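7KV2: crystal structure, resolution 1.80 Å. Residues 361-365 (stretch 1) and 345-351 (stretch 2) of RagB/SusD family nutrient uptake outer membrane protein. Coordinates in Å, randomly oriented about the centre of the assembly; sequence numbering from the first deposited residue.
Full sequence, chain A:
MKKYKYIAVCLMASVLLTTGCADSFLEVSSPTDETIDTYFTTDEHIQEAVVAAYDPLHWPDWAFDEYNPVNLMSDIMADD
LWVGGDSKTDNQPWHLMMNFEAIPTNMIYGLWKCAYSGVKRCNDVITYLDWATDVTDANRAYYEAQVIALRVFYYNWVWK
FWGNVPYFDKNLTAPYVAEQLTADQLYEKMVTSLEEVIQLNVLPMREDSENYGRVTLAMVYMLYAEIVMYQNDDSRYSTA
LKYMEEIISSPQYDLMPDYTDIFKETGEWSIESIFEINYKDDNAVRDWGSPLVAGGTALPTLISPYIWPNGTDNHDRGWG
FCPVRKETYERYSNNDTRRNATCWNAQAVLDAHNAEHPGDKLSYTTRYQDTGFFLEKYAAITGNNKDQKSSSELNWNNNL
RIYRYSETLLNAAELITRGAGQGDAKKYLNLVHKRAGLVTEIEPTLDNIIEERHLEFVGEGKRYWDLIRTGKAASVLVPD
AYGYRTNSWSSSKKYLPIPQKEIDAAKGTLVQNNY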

# COMPACT_ATOMS: atom_id res chain seq x y z
N LYS A 361 4.84 36.42 -11.08
CA LYS A 361 3.93 35.81 -10.06
C LYS A 361 3.35 34.49 -10.58
O LYS A 361 2.92 34.45 -11.72
CB LYS A 361 2.76 36.75 -9.71
CG LYS A 361 3.13 37.93 -8.81
CD LYS A 361 1.92 38.69 -8.30
CE LYS A 361 2.14 39.34 -6.95
NZ LYS A 361 3.15 40.42 -7.03
N LEU A 362 3.33 33.43 -9.76
CA LEU A 362 2.82 32.11 -10.20
C LEU A 362 1.68 31.67 -9.29
O LEU A 362 1.67 32.05 -8.08
CB LEU A 362 3.97 31.09 -10.16
CG LEU A 362 5.12 31.34 -11.13
CD1 LEU A 362 6.33 30.53 -10.71
CD2 LEU A 362 4.70 31.00 -12.55
N SER A 363 0.79 30.85 -9.82
CA SER A 363 -0.21 30.09 -9.03
C SER A 363 -0.31 28.67 -9.61
O SER A 363 0.09 28.45 -10.76
CB SER A 363 -1.55 30.79 -9.02
OG SER A 363 -2.08 30.84 -10.34
N TYR A 364 -0.86 27.75 -8.84
CA TYR A 364 -1.43 26.51 -9.41
C TYR A 364 -2.95 26.68 -9.34
O TYR A 364 -3.38 27.64 -8.71
CB TYR A 364 -0.89 25.23 -8.75
CG TYR A 364 -1.34 24.98 -7.34
CD1 TYR A 364 -0.66 25.51 -6.26
CD2 TYR A 364 -2.44 24.17 -7.05
CE1 TYR A 364 -1.07 25.31 -4.97
CE2 TYR A 364 -2.86 23.95 -5.76
CZ TYR A 364 -2.20 24.54 -4.70
OH TYR A 364 -2.54 24.35 -3.41
N THR A 365 -3.69 25.71 -9.86
CA THR A 365 -5.17 25.65 -9.86
C THR A 365 -5.65 24.80 -8.68
O THR A 365 -5.55 23.58 -8.74
CB THR A 365 -5.69 25.21 -11.23
OG1 THR A 365 -5.21 26.15 -12.20
CG2 THR A 365 -7.20 25.17 -11.26
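Stretch 2, residues 345-351: NAQAVLD

A helix can rest on an irregular segment without direct hydrogen bonds if apolar side chains fill the centre and water serves the polar margin. The packing of residues 345-351 on residues 361-365 illustrates this. At its centre is Leu 350, buried, with its CA-to-CB bond directed toward the extended, non-regular strip formed by Leu 362, Ser 363 and Tyr 364. The backbones come nearest at Leu 362 CA and Leu 350 CA, 6.2 Å apart; the strip runs roughly antiparallel to the helix, so Tyr 364 lies by its first turn. Leu 350, in the mt rotamer, brings CD1 to 3.5 Å from Ser 363 C and to 3.5 Å from Tyr 364 N, so the methyl group packs on the peptide link. Its CD2 lies 4.2 Å from CB of Leu 362, while CD1 meets the edge of the Tyr 364 ring, 4.0 Å from CD1 of the tyrosine.

One helical turn earlier, Ala 346 also points toward the strip, and its CB stands 4.2 Å from Tyr 364 CE1. This i, i+4 spacing follows from the helix, in which Leu 350 N donates to Ala 346 O at 3.3 Å. Asn 345 caps the start of the helix: its OD1 accepts from Ala 348 N at 3.1 Å.

Farther out, the contact turns polar through Gln 347, whose OE1 approaches Tyr 364 CE1 at 3.4 Å. Three waters join the stretches here. Water 1 donates to Gln 347 OE1 (2.8 Å) and accepts from Tyr 364 N (3.0 Å); water 2 donates to Gln 347 OE1 (3.0 Å) and to Tyr 364 OH (3.1 Å); water 3 accepts from Gln 347 NE2 (3.0 Å) and donates to Leu 362 O (2.8 Å). Gln 347 NE2 also donates to Asp 351 OD1 at 3.0 Å. The stretches bury 252 Å² between them, both sides summed.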

# COMPACT_ATOMS: atom_id res chain seq x y z
N ASN A 345 4.47 21.76 1.12
CA ASN A 345 3.70 23.02 1.16
C ASN A 345 3.87 23.72 -0.19
O ASN A 345 4.68 24.70 -0.32
CB ASN A 345 4.15 23.88 2.35
CG ASN A 345 3.17 24.97 2.68
OD1 ASN A 345 2.31 25.31 1.87
ND2 ASN A 345 3.27 25.49 3.90
N ALA A 346 3.11 23.26 -1.18
CA ALA A 346 3.13 23.79 -2.55
C ALA A 346 2.82 25.28 -2.52
O ALA A 346 3.46 26.03 -3.29
CB ALA A 346 2.13 23.07 -3.40
N GLN A 347 1.81 25.69 -1.74
CA GLN A 347 1.39 27.12 -1.76
C GLN A 347 2.50 27.99 -1.18
O GLN A 347 2.78 29.03 -1.77
CB GLN A 347 0.08 27.39 -1.02
CG GLN A 347 -0.45 28.80 -1.27
CD GLN A 347 -0.63 29.09 -2.74
OE1 GLN A 347 -1.28 28.34 -3.47
NE2 GLN A 347 -0.07 30.21 -3.18
N ALA A 348 3.15 27.56 -0.08
CA ALA A 348 4.25 28.33 0.55
C ALA A 348 5.37 28.54 -0.47
O ALA A 348 5.99 29.64 -0.52
CB ALA A 348 4.74 27.64 1.79
N VAL A 349 5.63 27.53 -1.31
CA VAL A 349 6.68 27.60 -2.36
C VAL A 349 6.36 28.75 -3.33
O VAL A 349 7.25 29.58 -3.64
CB VAL A 349 6.80 26.25 -3.09
CG1 VAL A 349 7.56 26.37 -4.39
CG2 VAL A 349 7.39 25.18 -2.17
N LEU A 350 5.12 28.83 -3.79
CA LEU A 350 4.74 29.91 -4.72
C LEU A 350 4.72 31.27 -4.00
O LEU A 350 5.08 32.25 -4.64
CB LEU A 350 3.40 29.57 -5.37
CG LEU A 350 3.38 28.30 -6.24
CD1 LEU A 350 2.10 28.24 -7.06
CD2 LEU A 350 4.57 28.20 -7.18
N ASP A 351 4.23 31.34 -2.76
CA ASP A 351 4.17 32.59 -1.95
C ASP A 351 5.60 33.14 -1.88
O ASP A 351 5.78 34.34 -2.12
CB ASP A 351 3.63 32.38 -0.53
CG ASP A 351 2.17 31.98 -0.45
OD1 ASP A 351 1.47 32.16 -1.44
OD2 ASP A 351 1.75 31.47 0.62
O HOH W 1 -1.64 28.95 -6.17
O HOH W 2 -3.46 26.91 -1.94
O HOH W 3 0.01 31.58 -5.89